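Local coordinates for high-potential iron-sulfur protein (Rhodoferax fermentans, PDB 1HLQ) that carries electrons through a high-potential [4Fe-4S] cluster, serving photosynthetic electron transfer to the oxidized cytochrome bc1 complex by way of a membrane-bound tetraheme c-type cytochrome, at residues A[10-15]-A[55-60]; A[18-23]-A[63-68]; A[38-43]-A[69-74]. All blocks are in the same frame, centred on the assembly; numbering follows the deposited sequence. Where two conformers were deposited one is given.

Contact 1: residues A[10-15]-A[55-60]; sequences ANAKSL and PLFAGK
Phe57 projects its ring from the loop 55-60 to the helix 10-14, with CG anti to its own carbonyl carbon (chi1 -68°), so that the far rim of the ring, CE2 and CZ, meets the helix. Phe57 CE2 lies 3.6 Å from Ala12 CA, an approach at the ring edge. The methyl of Ala12 adds only a looser touch, CB to Phe57 CE2 at 4.0 Å, so a small residue suits a place where the ring edge comes down on the backbone.

Asn11 meets the same edge. Its CG takes the crowded position between backbone N and carbonyl carbon (chi1 57°), which folds the short amide across to the ring and brings OD1 to 3.6 Å from Phe57 CE2. The amide plane stands steeply to the ring, 77° away from parallel. At the other end of the amide, Asn11 ND2 donates to a water at 3.0 Å, and this water donates to Ala58 O at 2.9 Å, tying the helix to the loop where direct bonding is absent.

Leu15 adds to the apolar packing. Leu15 CD1 touches Phe57 CZ at 3.8 Å, obliquely to the ring, and Leu56 CD1 at 3.9 Å, the two leucines crossing at about a right angle. An alanine in place of Phe57 would remove the ring and would probably loosen the packing of Ala12 and Leu15, and with it part of the cluster's apolar cover. From Phe57 to Lys60 the chain reverses in a type II beta turn, with Gly59 at the position of positive phi, and the ring also meets Tyr17.

Leu56 and Phe57 both touch the iron-sulfur cluster, so the helix is packed against the hydrophobic wall of the [4Fe-4S] pocket, the shielded site characteristic of high-potential iron-sulfur proteins.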
loop_
_atom_site.group_PDB
_atom_site.type_symbol
_atom_site.label_atom_id
_atom_site.label_comp_id
_atom_site.label_asym_id
_atom_site.label_seq_id
_atom_site.Cartn_x
_atom_site.Cartn_y
_atom_site.Cartn_z
ATOM N N ALA A 10 10.491 -5.110 1.741
ATOM C CA ALA A 10 9.953 -4.420 2.904
ATOM C C ALA A 10 8.430 -4.337 2.900
ATOM O O ALA A 10 7.813 -4.599 3.947
ATOM C CB ALA A 10 10.517 -3.003 3.007
ATOM N N ASN A 11 7.846 -4.003 1.761
ATOM C CA ASN A 11 6.392 -3.896 1.706
ATOM C C ASN A 11 5.739 -5.261 1.861
ATOM O O ASN A 11 4.664 -5.365 2.451
ATOM C CB ASN A 11 5.919 -3.132 0.489
ATOM C CG ASN A 11 6.337 -3.635 -0.861
ATOM O OD1 ASN A 11 7.001 -4.671 -0.979
ATOM N ND2 ASN A 11 5.984 -2.891 -1.901
ATOM N N ALA A 12 6.401 -6.300 1.367
ATOM C CA ALA A 12 5.884 -7.660 1.532
ATOM C C ALA A 12 5.908 -8.046 3.006
ATOM O O ALA A 12 4.912 -8.538 3.566
ATOM C CB ALA A 12 6.737 -8.614 0.705
ATOM N N LYS A 13 7.026 -7.825 3.698
ATOM C CA LYS A 13 7.144 -8.165 5.108
ATOM C C LYS A 13 6.102 -7.414 5.947
ATOM O O LYS A 13 5.486 -7.949 6.875
ATOM C CB LYS A 13 8.539 -7.885 5.669
ATOM C CG LYS A 13 9.620 -8.815 5.128
ATOM C CD LYS A 13 10.925 -8.539 5.875
ATOM C CE LYS A 13 12.006 -9.541 5.534
ATOM N NZ LYS A 13 13.348 -9.093 6.004
ATOM N N SER A 14 5.826 -6.161 5.603
ATOM C CA SER A 14 4.834 -5.364 6.332
ATOM C C SER A 14 3.444 -5.984 6.253
ATOM O O SER A 14 2.654 -5.789 7.184
ATOM C CB SER A 14 4.852 -3.944 5.771
ATOM O OG SER A 14 4.047 -3.076 6.554
ATOM N N LEU A 15 3.140 -6.680 5.167
ATOM C CA LEU A 15 1.842 -7.295 4.966
ATOM C C LEU A 15 1.841 -8.803 5.146
ATOM O O LEU A 15 0.856 -9.486 4.836
ATOM C CB LEU A 15 1.323 -6.957 3.562
ATOM C CG LEU A 15 0.955 -5.489 3.325
ATOM C CD1 LEU A 15 0.761 -5.185 1.860
ATOM C CD2 LEU A 15 -0.314 -5.155 4.103
ATOM N N PRO A 55 -2.321 -3.969 -6.542
ATOM C CA PRO A 55 -2.111 -2.546 -6.318
ATOM C C PRO A 55 -1.190 -2.210 -5.184
ATOM O O PRO A 55 -0.621 -1.111 -5.101
ATOM C CB PRO A 55 -3.518 -1.984 -6.128
ATOM C CG PRO A 55 -4.323 -3.159 -5.688
ATOM C CD PRO A 55 -3.754 -4.336 -6.460
ATOM N N LEU A 56 -0.968 -3.107 -4.217
ATOM C CA LEU A 56 -0.122 -2.884 -3.081
ATOM C C LEU A 56 1.350 -3.127 -3.394
ATOM O O LEU A 56 2.149 -2.878 -2.507
ATOM C CB LEU A 56 -0.538 -3.774 -1.891
ATOM C CG LEU A 56 -2.021 -3.569 -1.512
ATOM C CD1 LEU A 56 -2.401 -4.471 -0.346
ATOM C CD2 LEU A 56 -2.324 -2.116 -1.191
ATOM N N PHE A 57 1.622 -3.726 -4.560
ATOM C CA PHE A 57 2.994 -4.097 -4.915
ATOM C C PHE A 57 3.407 -3.557 -6.276
ATOM O O PHE A 57 3.388 -4.204 -7.316
ATOM C CB PHE A 57 3.116 -5.642 -4.878
ATOM C CG PHE A 57 2.983 -6.167 -3.471
ATOM C CD1 PHE A 57 1.783 -6.731 -3.026
ATOM C CD2 PHE A 57 4.029 -6.070 -2.574
ATOM C CE1 PHE A 57 1.678 -7.154 -1.714
ATOM C CE2 PHE A 57 3.946 -6.512 -1.271
ATOM C CZ PHE A 57 2.732 -7.062 -0.838
ATOM N N ALA A 58 3.831 -2.294 -6.288
ATOM C CA ALA A 58 4.249 -1.600 -7.491
ATOM C C ALA A 58 5.496 -2.210 -8.124
ATOM O O ALA A 58 6.408 -2.660 -7.454
ATOM C CB ALA A 58 4.543 -0.133 -7.171
ATOM N N GLY A 59 5.463 -2.267 -9.441
ATOM C CA GLY A 59 6.538 -2.694 -10.303
ATOM C C GLY A 59 6.785 -4.178 -10.394
ATOM O O GLY A 59 7.672 -4.655 -11.079
ATOM N N LYS A 60 5.945 -4.926 -9.685
ATOM C CA LYS A 60 6.101 -6.367 -9.539
ATOM C C LYS A 60 4.788 -7.102 -9.748
ATOM O O LYS A 60 3.780 -6.535 -10.146
ATOM C CB LYS A 60 6.673 -6.645 -8.147
ATOM C CG LYS A 60 8.028 -6.049 -7.857
ATOM C CD LYS A 60 8.843 -6.662 -6.759
ATOM C CE LYS A 60 10.160 -5.936 -6.537
ATOM N NZ LYS A 60 11.099 -6.682 -5.664
HETATM O O HOH W 1 6.419 -3.642 -4.756
#

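Contact 2: residues A[18-23]-A[63-68]; sequences VADTTK and VAKGWC. With SF4 (iron/sulfur cluster), chain G; SO4 (sulfate ion), chain E.
Thr21 N donates to Lys65 O at 2.8 Å, in the carbonyl plane, the shortest of three backbone bonds that join the two segments. The other two make Val18 and Trp67 an isolated antiparallel bridge, a hydrogen-bonded pair in which each backbone serves the other. Val18 N donates to Trp67 O at 2.9 Å, nearly straight (165°) and almost along the C=O axis, while Trp67 N returns a bond to Val18 O at 3.0 Å in the carbonyl plane.

Gly66 is squeezed between these bonds at the end of a type I turn starting at Val63; a beta carbon there would run into Val18 O, so only the smallest residue fits. Asp20 builds an Asx turn within its own segment. With CG anti to the backbone N (chi1 180°), Asp20 OD2 receives Thr22 N at 3.0 Å and Thr22 OG1 at 2.8 Å, both arriving from above the carboxylate plane. OD1 of Asp20 instead faces Lys65 NZ at 4.1 Å, beyond a salt bridge, with a water that donates to OD1 and accepts only weakly from NZ.

Packing follows the backbone. Thr21 OG1 lies 3.5 Å from Trp67 CB, but its hydroxyl is bonded to Gln36 O; Trp67 NE1 likewise bonds Gln36 OE1, so one glutamine serves both. Val18 CG2 leans obliquely on the same Trp67 CB, and the methyl of Ala19 rests loosely against Val63 CG2. CG of Trp67 stands anti to the backbone N (chi1 -178°), carrying the indole away to Tyr29 and His32.

Between the segments, then, the backbone supplies the firm bonds, and Asp20 with Lys65 a longer, water-mediated charge pairing. The paired backbone bonds at Trp67 probably help to fix the chain leading into Cys68, whose SG binds FE4 at 2.3 Å.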
loop_
_atom_site.group_PDB
_atom_site.type_symbol
_atom_site.label_atom_id
_atom_site.label_comp_id
_atom_site.label_asym_id
_atom_site.label_seq_id
_atom_site.Cartn_x
_atom_site.Cartn_y
_atom_site.Cartn_z
ATOM N N VAL A 18 3.153 -13.934 1.414
ATOM C CA VAL A 18 3.795 -15.205 1.094
ATOM C C VAL A 18 3.384 -15.548 -0.333
ATOM O O VAL A 18 2.257 -15.304 -0.763
ATOM C CB VAL A 18 3.468 -16.364 2.045
ATOM C CG1 VAL A 18 4.207 -16.216 3.369
ATOM C CG2 VAL A 18 1.973 -16.484 2.241
ATOM N N ALA A 19 4.298 -16.206 -1.065
ATOM C CA ALA A 19 3.996 -16.631 -2.409
ATOM C C ALA A 19 3.088 -17.857 -2.447
ATOM O O ALA A 19 2.527 -18.131 -3.506
ATOM C CB ALA A 19 5.259 -16.933 -3.201
ATOM N N ASP A 20 2.886 -18.498 -1.303
ATOM C CA ASP A 20 2.033 -19.683 -1.221
ATOM C C ASP A 20 1.233 -19.550 0.075
ATOM O O ASP A 20 1.806 -19.582 1.148
ATOM C CB ASP A 20 2.893 -20.938 -1.170
ATOM C CG ASP A 20 2.131 -22.240 -1.080
ATOM O OD1 ASP A 20 2.812 -23.288 -1.274
ATOM O OD2 ASP A 20 0.918 -22.258 -0.794
ATOM N N THR A 21 -0.072 -19.388 -0.052
ATOM C CA THR A 21 -0.970 -19.222 1.083
ATOM C C THR A 21 -0.884 -20.323 2.126
ATOM O O THR A 21 -1.135 -20.074 3.314
ATOM C CB THR A 21 -2.410 -19.055 0.580
ATOM O OG1 THR A 21 -3.197 -18.599 1.681
ATOM C CG2 THR A 21 -2.991 -20.357 0.071
ATOM N N THR A 22 -0.445 -21.520 1.725
ATOM C CA THR A 22 -0.272 -22.605 2.680
ATOM C C THR A 22 0.984 -22.455 3.523
ATOM O O THR A 22 1.336 -23.356 4.297
ATOM C CB THR A 22 -0.259 -23.992 2.016
ATOM O OG1 THR A 22 0.929 -24.162 1.217
ATOM C CG2 THR A 22 -1.473 -24.215 1.153
ATOM N N LYS A 23 1.705 -21.344 3.409
ATOM C CA LYS A 23 2.886 -21.018 4.171
ATOM C C LYS A 23 2.715 -19.717 4.928
ATOM O O LYS A 23 3.651 -19.172 5.494
ATOM C CB LYS A 23 4.120 -20.976 3.262
ATOM C CG LYS A 23 4.439 -22.378 2.729
ATOM C CD LYS A 23 5.777 -22.452 2.039
ATOM C CE LYS A 23 5.880 -23.801 1.332
ATOM N NZ LYS A 23 5.674 -24.917 2.295
ATOM N N VAL A 63 2.124 -13.976 -6.809
ATOM C CA VAL A 63 1.765 -15.331 -7.241
ATOM C C VAL A 63 0.311 -15.556 -6.857
ATOM O O VAL A 63 -0.095 -15.282 -5.713
ATOM C CB VAL A 63 2.693 -16.366 -6.602
ATOM C CG1 VAL A 63 2.290 -17.792 -6.949
ATOM C CG2 VAL A 63 4.112 -16.104 -7.103
ATOM N N ALA A 64 -0.503 -16.108 -7.761
ATOM C CA ALA A 64 -1.932 -16.283 -7.553
ATOM C C ALA A 64 -2.285 -17.162 -6.365
ATOM O O ALA A 64 -3.323 -16.967 -5.699
ATOM C CB ALA A 64 -2.560 -16.802 -8.830
ATOM N N LYS A 65 -1.412 -18.092 -6.052
ATOM C CA LYS A 65 -1.450 -19.010 -4.944
ATOM C C LYS A 65 -1.089 -18.341 -3.623
ATOM O O LYS A 65 -1.174 -18.945 -2.555
ATOM C CB LYS A 65 -0.332 -20.073 -5.109
ATOM C CG LYS A 65 -0.613 -21.199 -6.065
ATOM C CD LYS A 65 0.564 -22.153 -6.191
ATOM C CE LYS A 65 0.939 -22.794 -4.869
ATOM N NZ LYS A 65 1.705 -24.046 -5.114
ATOM N N GLY A 66 -0.586 -17.106 -3.688
ATOM C CA GLY A 66 -0.081 -16.355 -2.573
ATOM C C GLY A 66 -1.125 -15.729 -1.666
ATOM O O GLY A 66 -2.316 -15.973 -1.796
ATOM N N TRP A 67 -0.673 -14.909 -0.722
ATOM C CA TRP A 67 -1.541 -14.286 0.266
ATOM C C TRP A 67 -0.799 -13.160 0.974
ATOM O O TRP A 67 0.410 -13.191 1.139
ATOM C CB TRP A 67 -1.900 -15.342 1.337
ATOM C CG TRP A 67 -2.824 -14.865 2.415
ATOM C CD1 TRP A 67 -4.185 -14.901 2.394
ATOM C CD2 TRP A 67 -2.466 -14.292 3.672
ATOM N NE1 TRP A 67 -4.714 -14.369 3.551
ATOM C CE2 TRP A 67 -3.669 -13.990 4.358
ATOM C CE3 TRP A 67 -1.252 -13.993 4.302
ATOM C CZ2 TRP A 67 -3.685 -13.406 5.622
ATOM C CZ3 TRP A 67 -1.271 -13.407 5.555
ATOM C CH2 TRP A 67 -2.477 -13.132 6.203
ATOM N N CYS A 68 -1.575 -12.174 1.409
ATOM C CA CYS A 68 -1.043 -11.144 2.293
ATOM C C CYS A 68 -2.178 -10.727 3.229
ATOM O O CYS A 68 -3.335 -11.105 3.040
ATOM C CB CYS A 68 -0.386 -9.959 1.618
ATOM S SG CYS A 68 -1.552 -8.654 1.168
HETATM FE FE1 SF4 G . -2.546 -11.057 -2.900
HETATM FE FE2 SF4 G . -4.745 -9.532 -2.295
HETATM FE FE3 SF4 G . -2.495 -8.378 -3.252
HETATM FE FE4 SF4 G . -2.529 -9.423 -0.760
HETATM S S1 SF4 G . -3.828 -7.657 -1.476
HETATM S S2 SF4 G . -0.829 -9.737 -2.328
HETATM S S3 SF4 G . -3.897 -11.258 -1.004
HETATM S S4 SF4 G . -3.782 -9.845 -4.428
HETATM S S SO4 E . 6.785 -28.028 1.013
HETATM O O1 SO4 E . 6.390 -26.724 0.388
HETATM O O2 SO4 E . 6.871 -27.857 2.502
HETATM O O3 SO4 E . 8.124 -28.437 0.489
HETATM O O4 SO4 E . 5.757 -29.067 0.679
HETATM O O HOH W 2 1.603 -25.656 -2.013
#

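Contact 3: residues A[38-43]-A[69-74]; sequences CSTCAL and SAWAKK. With SF4 (iron/sulfur cluster), chain G.
Cys41 holds SG anti to its backbone N (chi1 -179°), and Trp71 sets CG the same way (chi1 -179°), while Thr40 keeps OG1 in the crowded position between N and the carbonyl carbon (chi1 64°). These torsions place the thiolate on the cluster and the indole beside the cysteine, with its N-H edge at the threonine hydroxyl.

Cys41 SG binds FE2 at 2.3 Å. Two backbone amides also point at Cys41 SG, Ala72 N from across the contact and Leu43 N from its own loop, each 3.4 Å away and nearly straight; such N-H...S bonds would probably draw charge from the ligand and help to raise the potential. The indole lies obliquely beside this cysteine in a sulfur-aromatic contact, Trp71 CD1 3.6 Å from Cys41 CB. At the edge, Trp71 NE1 donates a bent bond to Thr40 OG1 at 3.1 Å; that hydroxyl is also bonded to Asp35 O and Ser37 N, which hold it in position.

A hydrogen bond from Ala42 N to Ala72 O, 2.8 Å and in the carbonyl plane, pins the loops together. Small side chains permit this closeness: Ala42 CB and Ala72 CB lie 4.1 Å apart. Lys74, extended beyond CG, sets CG against Ala42 and runs on past the carbonyls of Thr40 and Cys41; one water links its backbone N to Thr40 O, and another accepts from NZ. Leu43 turns CD1 to within 3.7 Å of cluster sulfur S1, an apolar shield, and Leu56 of the third subunit packs on it.

Cys38, bound to FE1, and Cys41, two residues intervening, make a ligand pair of the high-potential iron-sulfur protein, here braced by the C-terminal chain.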
loop_
_atom_site.group_PDB
_atom_site.type_symbol
_atom_site.label_atom_id
_atom_site.label_comp_id
_atom_site.label_asym_id
_atom_site.label_seq_id
_atom_site.Cartn_x
_atom_site.Cartn_y
_atom_site.Cartn_z
ATOM N N CYS A 38 -4.347 -14.831 -3.412
ATOM C CA CYS A 38 -4.468 -13.708 -4.347
ATOM C C CYS A 38 -5.528 -14.008 -5.393
ATOM O O CYS A 38 -6.306 -13.132 -5.756
ATOM C CB CYS A 38 -3.123 -13.403 -4.992
ATOM S SG CYS A 38 -1.805 -13.010 -3.820
ATOM N N SER A 39 -5.618 -15.261 -5.824
ATOM C CA SER A 39 -6.613 -15.628 -6.830
ATOM C C SER A 39 -8.039 -15.378 -6.351
ATOM O O SER A 39 -8.919 -15.221 -7.194
ATOM C CB SER A 39 -6.454 -17.087 -7.239
ATOM O OG SER A 39 -6.625 -17.927 -6.125
ATOM N N THR A 40 -8.295 -15.389 -5.043
ATOM C CA THR A 40 -9.638 -15.143 -4.528
ATOM C C THR A 40 -9.772 -13.775 -3.886
ATOM O O THR A 40 -10.795 -13.476 -3.244
ATOM C CB THR A 40 -10.077 -16.210 -3.506
ATOM O OG1 THR A 40 -9.249 -16.177 -2.331
ATOM C CG2 THR A 40 -10.037 -17.601 -4.130
ATOM N N CYS A 41 -8.798 -12.902 -4.083
ATOM C CA CYS A 41 -8.761 -11.566 -3.509
ATOM C C CYS A 41 -9.353 -10.520 -4.440
ATOM O O CYS A 41 -9.075 -10.514 -5.641
ATOM C CB CYS A 41 -7.297 -11.198 -3.192
ATOM S SG CYS A 41 -7.067 -9.572 -2.458
ATOM N N ALA A 42 -10.100 -9.571 -3.883
ATOM C CA ALA A 42 -10.704 -8.511 -4.684
ATOM C C ALA A 42 -9.684 -7.585 -5.313
ATOM O O ALA A 42 -9.969 -6.864 -6.281
ATOM C CB ALA A 42 -11.678 -7.718 -3.821
ATOM N N LEU A 43 -8.463 -7.520 -4.791
ATOM C CA LEU A 43 -7.427 -6.632 -5.293
ATOM C C LEU A 43 -6.594 -7.237 -6.407
ATOM O O LEU A 43 -5.990 -6.471 -7.179
ATOM C CB LEU A 43 -6.541 -6.139 -4.142
ATOM C CG LEU A 43 -7.289 -5.402 -3.022
ATOM C CD1 LEU A 43 -6.334 -4.947 -1.935
ATOM C CD2 LEU A 43 -8.095 -4.228 -3.555
ATOM N N SER A 69 -1.806 -9.965 4.257
ATOM C CA SER A 69 -2.758 -9.608 5.309
ATOM C C SER A 69 -3.891 -8.737 4.825
ATOM O O SER A 69 -4.915 -8.641 5.519
ATOM C CB SER A 69 -1.931 -8.866 6.376
ATOM O OG SER A 69 -2.685 -8.491 7.501
ATOM N N ALA A 70 -3.775 -8.073 3.687
ATOM C CA ALA A 70 -4.814 -7.273 3.095
ATOM C C ALA A 70 -5.818 -8.084 2.293
ATOM O O ALA A 70 -6.699 -7.495 1.651
ATOM C CB ALA A 70 -4.207 -6.186 2.200
ATOM N N TRP A 71 -5.674 -9.426 2.273
ATOM C CA TRP A 71 -6.597 -10.239 1.495
ATOM C C TRP A 71 -8.029 -9.751 1.647
ATOM O O TRP A 71 -8.495 -9.670 2.789
ATOM C CB TRP A 71 -6.479 -11.717 1.875
ATOM C CG TRP A 71 -7.409 -12.551 1.052
ATOM C CD1 TRP A 71 -7.143 -13.096 -0.166
ATOM C CD2 TRP A 71 -8.750 -12.927 1.387
ATOM N NE1 TRP A 71 -8.238 -13.764 -0.644
ATOM C CE2 TRP A 71 -9.240 -13.691 0.303
ATOM C CE3 TRP A 71 -9.580 -12.692 2.491
ATOM C CZ2 TRP A 71 -10.522 -14.220 0.273
ATOM C CZ3 TRP A 71 -10.849 -13.232 2.452
ATOM C CH2 TRP A 71 -11.300 -13.984 1.366
ATOM N N ALA A 72 -8.658 -9.436 0.530
ATOM C CA ALA A 72 -9.958 -8.788 0.550
ATOM C C ALA A 72 -11.027 -9.663 -0.068
ATOM O O ALA A 72 -10.964 -9.945 -1.255
ATOM C CB ALA A 72 -9.813 -7.449 -0.167
ATOM N N LYS A 73 -11.981 -10.091 0.752
ATOM C CA LYS A 73 -13.082 -10.922 0.259
ATOM C C LYS A 73 -13.897 -10.073 -0.708
ATOM O O LYS A 73 -14.128 -8.891 -0.451
ATOM C CB LYS A 73 -13.898 -11.422 1.445
ATOM C CG LYS A 73 -14.904 -12.531 1.165
ATOM C CD LYS A 73 -16.310 -11.950 1.041
ATOM C CE LYS A 73 -17.380 -13.033 1.013
ATOM N NZ LYS A 73 -17.554 -13.675 2.352
ATOM N N LYS A 74 -14.265 -10.623 -1.852
ATOM C CA LYS A 74 -15.009 -9.848 -2.852
ATOM C C LYS A 74 -16.420 -9.457 -2.435
ATOM O O LYS A 74 -17.132 -10.228 -1.793
ATOM C CB LYS A 74 -15.053 -10.670 -4.150
ATOM C CG LYS A 74 -13.663 -11.004 -4.666
ATOM C CD LYS A 74 -13.678 -11.980 -5.828
ATOM C CE LYS A 74 -12.260 -12.296 -6.269
ATOM N NZ LYS A 74 -12.237 -13.062 -7.541
HETATM FE FE1 SF4 G . -2.546 -11.057 -2.900
HETATM FE FE2 SF4 G . -4.745 -9.532 -2.295
HETATM FE FE3 SF4 G . -2.495 -8.378 -3.252
HETATM FE FE4 SF4 G . -2.529 -9.423 -0.760
HETATM S S1 SF4 G . -3.828 -7.657 -1.476
HETATM S S2 SF4 G . -0.829 -9.737 -2.328
HETATM S S3 SF4 G . -3.897 -11.258 -1.004
HETATM S S4 SF4 G . -3.782 -9.845 -4.428
HETATM O O HOH W 3 -9.424 -12.409 -7.699
HETATM O O HOH W 4 -13.352 -13.607 -2.322
#

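In the fold
The three contacts surround one [4Fe-4S] cluster. Contact 2 supplies Cys68 and contact 3 Cys38 and Cys41; Cys54, just before the loop of contact 1, completes the four ligands. Contacts 2 and 3, centres about 11 Å apart, join through backbone: Gly66 O lies 2.8 Å from Cys38 N and Ala64 O 2.9 Å from Ser39 N, both probable hydrogen bonds. Contact 1, centre about 14 Å from that of contact 3, joins it through Leu15 O and Ser69 N, 2.8 Å apart, probably hydrogen-bonded, and Leu56 CD1 on Ala70 CB at 3.6 Å. It meets contact 2, centres about 13 Å apart, where Leu15 O packs on Cys68 CB at 3.5 Å. Contacts 1 and 3 touch the third subunit.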